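Local atomic coordinates of LAE5 (Uncultured bacterium, PDB entry 5JD3), a protein that probably hydrolyses carboxylic esters, as an esterase of the GDSL-like lipase and acylhydrolase family recovered from a lake metagenome. Residues N64-L67 with F68-P72; A144-A147 with P148-K151. All coordinates share one frame; numbering follows the deposited sequence.

Interaction 1 of 2, residues N64-L67 with F68-P72; sequences NAHL and FARFP
One face of the His66 imidazole carries Arg70 CD, and His66 NE2 lies at the edge of the Phe71 ring; two residues earlier in the chain, the side-chain amide of Asn64 meets the Phe68 ring at its edge. These are i to i+4 and i to i+5 neighbours at the C-terminal end of helix 59-70, with Phe71 just beyond it, a helix packed beside the parallel sheet of the GDSL-type alpha/beta fold. Arg70 CD stands over the face, 3.6 Å from the centroid of the His66 ring, a CH-pi contact displaced toward the rim. The guanidinium lies nearly parallel to the imidazole, their planes 9° apart, but it is carried past the ring, and Arg70 NE comes to 3.2 Å from His66 CE1. Both ends are fixed from the C-terminal tail: His66 NE2 is hydrogen-bonded to Cys235 O and Arg70 NH1 to Ser238 OG, which probably limits how far either group can turn. With His66 CG anti to its own N (chi1 178°), the imidazole reaches along the helix toward Arg70. Asn64 and Phe68 run side by side, amide and ring planes steeply inclined, with Asn64 OD1 3.5 Å from Phe68 CE2. Leu67, the buried member, drops inward onto Leu78 of the sheet and Leu230 of helix 219-232, and its CD2 also meets Phe71 CD2 at 4.3 Å. Beneath the side chains run the i to i+4 backbone bonds, from Phe68 N to Asn64 O, Ala69 N to Ala65 O and Arg70 N to His66 O. As Phe71 leaves helical geometry the last of them bends: Phe71 N reaches Leu67 O at 2.9 Å with an N-H...O angle of 135°, the donor standing above the carbonyl plane.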
loop_
_atom_site.group_PDB
_atom_site.type_symbol
_atom_site.label_atom_id
_atom_site.label_comp_id
_atom_site.label_asym_id
_atom_site.label_seq_id
_atom_site.Cartn_x
_atom_site.Cartn_y
_atom_site.Cartn_z
ATOM N N ASN A 64 6.490 -0.677 -11.411
ATOM C CA ASN A 64 6.586 -1.529 -12.588
ATOM C C ASN A 64 7.543 -0.955 -13.629
ATOM O O ASN A 64 8.348 -1.681 -14.212
ATOM C CB ASN A 64 5.201 -1.737 -13.202
ATOM C CG ASN A 64 5.198 -2.790 -14.292
ATOM O OD1 ASN A 64 5.221 -3.989 -14.012
ATOM N ND2 ASN A 64 5.163 -2.347 -15.543
ATOM N N ALA A 65 7.456 0.352 -13.851
ATOM C CA ALA A 65 8.331 1.029 -14.802
ATOM C C ALA A 65 9.776 1.026 -14.316
ATOM O O ALA A 65 10.699 0.750 -15.082
ATOM C CB ALA A 65 7.855 2.454 -15.037
ATOM N N HIS A 66 9.959 1.337 -13.036
ATOM C CA HIS A 66 11.278 1.388 -12.415
ATOM C C HIS A 66 11.995 0.044 -12.492
ATOM O O HIS A 66 13.163 -0.027 -12.875
ATOM C CB HIS A 66 11.148 1.833 -10.955
ATOM C CG HIS A 66 12.445 1.867 -10.204
ATOM N ND1 HIS A 66 13.074 3.044 -9.860
ATOM C CD2 HIS A 66 13.219 0.870 -9.713
ATOM C CE1 HIS A 66 14.182 2.772 -9.195
ATOM N NE2 HIS A 66 14.296 1.459 -9.096
ATOM N N LEU A 67 11.288 -1.018 -12.124
ATOM C CA LEU A 67 11.871 -2.354 -12.085
ATOM C C LEU A 67 12.217 -2.868 -13.479
ATOM O O LEU A 67 13.222 -3.552 -13.661
ATOM C CB LEU A 67 10.922 -3.324 -11.380
ATOM C CG LEU A 67 10.737 -3.059 -9.883
ATOM C CD1 LEU A 67 9.536 -3.816 -9.334
ATOM C CD2 LEU A 67 12.002 -3.420 -9.115
ATOM N N PHE A 68 11.386 -2.538 -14.462
ATOM C CA PHE A 68 11.650 -2.937 -15.840
ATOM C C PHE A 68 12.841 -2.188 -16.427
ATOM O O PHE A 68 13.697 -2.785 -17.076
ATOM C CB PHE A 68 10.418 -2.708 -16.720
ATOM C CG PHE A 68 9.532 -3.914 -16.850
ATOM C CD1 PHE A 68 10.011 -5.081 -17.422
ATOM C CD2 PHE A 68 8.218 -3.876 -16.417
ATOM C CE1 PHE A 68 9.197 -6.192 -17.548
ATOM C CE2 PHE A 68 7.399 -4.982 -16.542
ATOM C CZ PHE A 68 7.890 -6.142 -17.108
ATOM N N ALA A 69 12.892 -0.881 -16.195
ATOM C CA ALA A 69 13.916 -0.036 -16.799
ATOM C C ALA A 69 15.299 -0.268 -16.196
ATOM O O ALA A 69 16.301 -0.265 -16.912
ATOM C CB ALA A 69 13.531 1.428 -16.667
ATOM N N ARG A 70 15.353 -0.466 -14.883
ATOM C CA ARG A 70 16.630 -0.610 -14.187
ATOM C C ARG A 70 17.037 -2.067 -13.997
ATOM O O ARG A 70 18.224 -2.377 -13.906
ATOM C CB ARG A 70 16.579 0.083 -12.827
ATOM C CG ARG A 70 16.444 1.593 -12.893
ATOM C CD ARG A 70 16.483 2.169 -11.494
ATOM N NE ARG A 70 16.225 3.605 -11.460
ATOM C CZ ARG A 70 17.073 4.501 -10.970
ATOM N NH1 ARG A 70 18.238 4.109 -10.472
ATOM N NH2 ARG A 70 16.757 5.788 -10.973
ATOM N N PHE A 71 16.053 -2.956 -13.928
ATOM C CA PHE A 71 16.335 -4.380 -13.779
ATOM C C PHE A 71 15.568 -5.236 -14.787
ATOM O O PHE A 71 14.730 -6.046 -14.392
ATOM C CB PHE A 71 15.993 -4.845 -12.359
ATOM C CG PHE A 71 16.638 -4.028 -11.274
ATOM C CD1 PHE A 71 17.903 -4.346 -10.807
ATOM C CD2 PHE A 71 15.974 -2.949 -10.714
ATOM C CE1 PHE A 71 18.497 -3.598 -9.806
ATOM C CE2 PHE A 71 16.563 -2.196 -9.712
ATOM C CZ PHE A 71 17.825 -2.522 -9.258
ATOM N N PRO A 72 15.850 -5.063 -16.092
ATOM C CA PRO A 72 15.167 -5.885 -17.098
ATOM C C PRO A 72 15.427 -7.376 -16.906
ATOM O O PRO A 72 14.552 -8.195 -17.184
ATOM C CB PRO A 72 15.769 -5.402 -18.423
ATOM C CG PRO A 72 16.326 -4.057 -18.134
ATOM C CD PRO A 72 16.778 -4.100 -16.712
#

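Interaction 2 of 2, residues A144-A147 with P148-K151; sequences ARTA and PTVK
Thr146 O, near the C-terminal end of helix 132-146 and ahead of strand 152-156, has Thr149 and Val150 both drawn up against it. The polar part is slight: Thr149 N gives a weak hydrogen bond to Thr146 O at 3.1 Å, three residues back, so the chain turns tightly here. Thr146 OG1 looks back into its own helix, hydrogen-bonded to Leu142 O.

A second group sets carbons against carbonyl oxygens. Thr149 CG2, placed between its own N and carbonyl carbon by a chi1 of -168° to OG1, lies 3.1 Å from Thr146 O, and Val150 CG2 approaches the same oxygen to 3.3 Å. Pro148 CD rests 3.4 Å from Ala144 O.

The apolar part is methyl packing: the other Val150 branch, CG1, passes across Thr146 CG2 at 4.1 Å, and both side chains continue onto Val107 of strand 106-110. Replacing Val150 by an alanine would probably leave a gap beside Thr146 CG2 and Val107.

Pro148 has no N-H to offer Ala144 O and sets its CD there instead, so the i to i+4 bonding cannot continue at this oxygen.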
loop_
_atom_site.group_PDB
_atom_site.type_symbol
_atom_site.label_atom_id
_atom_site.label_comp_id
_atom_site.label_asym_id
_atom_site.label_seq_id
_atom_site.Cartn_x
_atom_site.Cartn_y
_atom_site.Cartn_z
ATOM N N ALA A 144 -1.495 -13.710 8.565
ATOM C CA ALA A 144 -1.289 -15.048 9.117
ATOM C C ALA A 144 -1.621 -16.143 8.105
ATOM O O ALA A 144 -0.982 -17.196 8.088
ATOM C CB ALA A 144 -2.119 -15.231 10.379
ATOM N N ARG A 145 -2.617 -15.891 7.261
ATOM C CA ARG A 145 -3.022 -16.859 6.248
ATOM C C ARG A 145 -2.155 -16.783 4.995
ATOM O O ARG A 145 -2.079 -17.740 4.226
ATOM C CB ARG A 145 -4.489 -16.654 5.860
ATOM C CG ARG A 145 -5.496 -17.057 6.922
ATOM C CD ARG A 145 -6.669 -17.802 6.298
ATOM N NE ARG A 145 -7.219 -17.096 5.143
ATOM C CZ ARG A 145 -8.306 -16.331 5.180
ATOM N NH1 ARG A 145 -8.971 -16.174 6.316
ATOM N NH2 ARG A 145 -8.732 -15.729 4.078
ATOM N N THR A 146 -1.502 -15.641 4.793
ATOM C CA THR A 146 -0.775 -15.387 3.553
ATOM C C THR A 146 0.734 -15.589 3.704
ATOM O O THR A 146 1.411 -15.988 2.758
ATOM C CB THR A 146 -1.044 -13.954 3.044
ATOM O OG1 THR A 146 -2.457 -13.736 2.957
ATOM C CG2 THR A 146 -0.422 -13.737 1.673
ATOM N N ALA A 147 1.255 -15.317 4.895
ATOM C CA ALA A 147 2.692 -15.422 5.154
ATOM C C ALA A 147 3.316 -16.784 4.793
ATOM O O ALA A 147 4.394 -16.818 4.200
ATOM C CB ALA A 147 2.981 -15.091 6.619
ATOM N N PRO A 148 2.657 -17.906 5.142
ATOM C CA PRO A 148 3.324 -19.172 4.805
ATOM C C PRO A 148 3.276 -19.524 3.318
ATOM O O PRO A 148 4.135 -20.271 2.850
ATOM C CB PRO A 148 2.541 -20.212 5.620
ATOM C CG PRO A 148 1.773 -19.429 6.634
ATOM C CD PRO A 148 1.460 -18.138 5.969
ATOM N N THR A 149 2.294 -19.001 2.589
ATOM C CA THR A 149 2.100 -19.401 1.198
ATOM C C THR A 149 2.911 -18.557 0.215
ATOM O O THR A 149 2.847 -18.778 -0.994
ATOM C CB THR A 149 0.609 -19.331 0.794
ATOM O OG1 THR A 149 0.420 -19.992 -0.463
ATOM C CG2 THR A 149 0.147 -17.890 0.673
ATOM N N VAL A 150 3.674 -17.597 0.729
ATOM C CA VAL A 150 4.478 -16.731 -0.132
ATOM C C VAL A 150 5.943 -16.694 0.290
ATOM O O VAL A 150 6.284 -17.043 1.421
ATOM C CB VAL A 150 3.935 -15.288 -0.149
ATOM C CG1 VAL A 150 2.522 -15.254 -0.710
ATOM C CG2 VAL A 150 3.980 -14.685 1.247
ATOM N N LYS A 151 6.805 -16.267 -0.628
ATOM C CA LYS A 151 8.229 -16.128 -0.341
ATOM C C LYS A 151 8.494 -14.912 0.536
ATOM O O LYS A 151 9.501 -14.849 1.241
ATOM C CB LYS A 151 9.035 -16.022 -1.638
ATOM C CG LYS A 151 9.109 -17.312 -2.437
ATOM C CD LYS A 151 10.136 -17.209 -3.552
ATOM C CE LYS A 151 10.335 -18.546 -4.245
ATOM N NZ LYS A 151 11.408 -18.486 -5.276
#

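Overall arrangement
From the N terminus, the chain passes through strand 29-34 and enters helix 59-70, whose C-terminal end, with the residues just after it, holds interaction 1 before strand 77-82, an outermost strand of the sheet. After strand 106-110, helix 132-146 leads into interaction 2, where the chain turns toward strand 152-156. Both are local contacts within continuous stretches, so neither closes a long loop; they follow in series, neither nesting nor crossing. The centres of interactions 1 and 2 are 26 Å apart, and the nearest atoms of interactions 1 and 2 about 14 Å apart. Interaction 1 joins its helix to helix 219-232 and the C-terminal tail, whereas interaction 2 joins its own to helix 88-100 and the middle of the sheet.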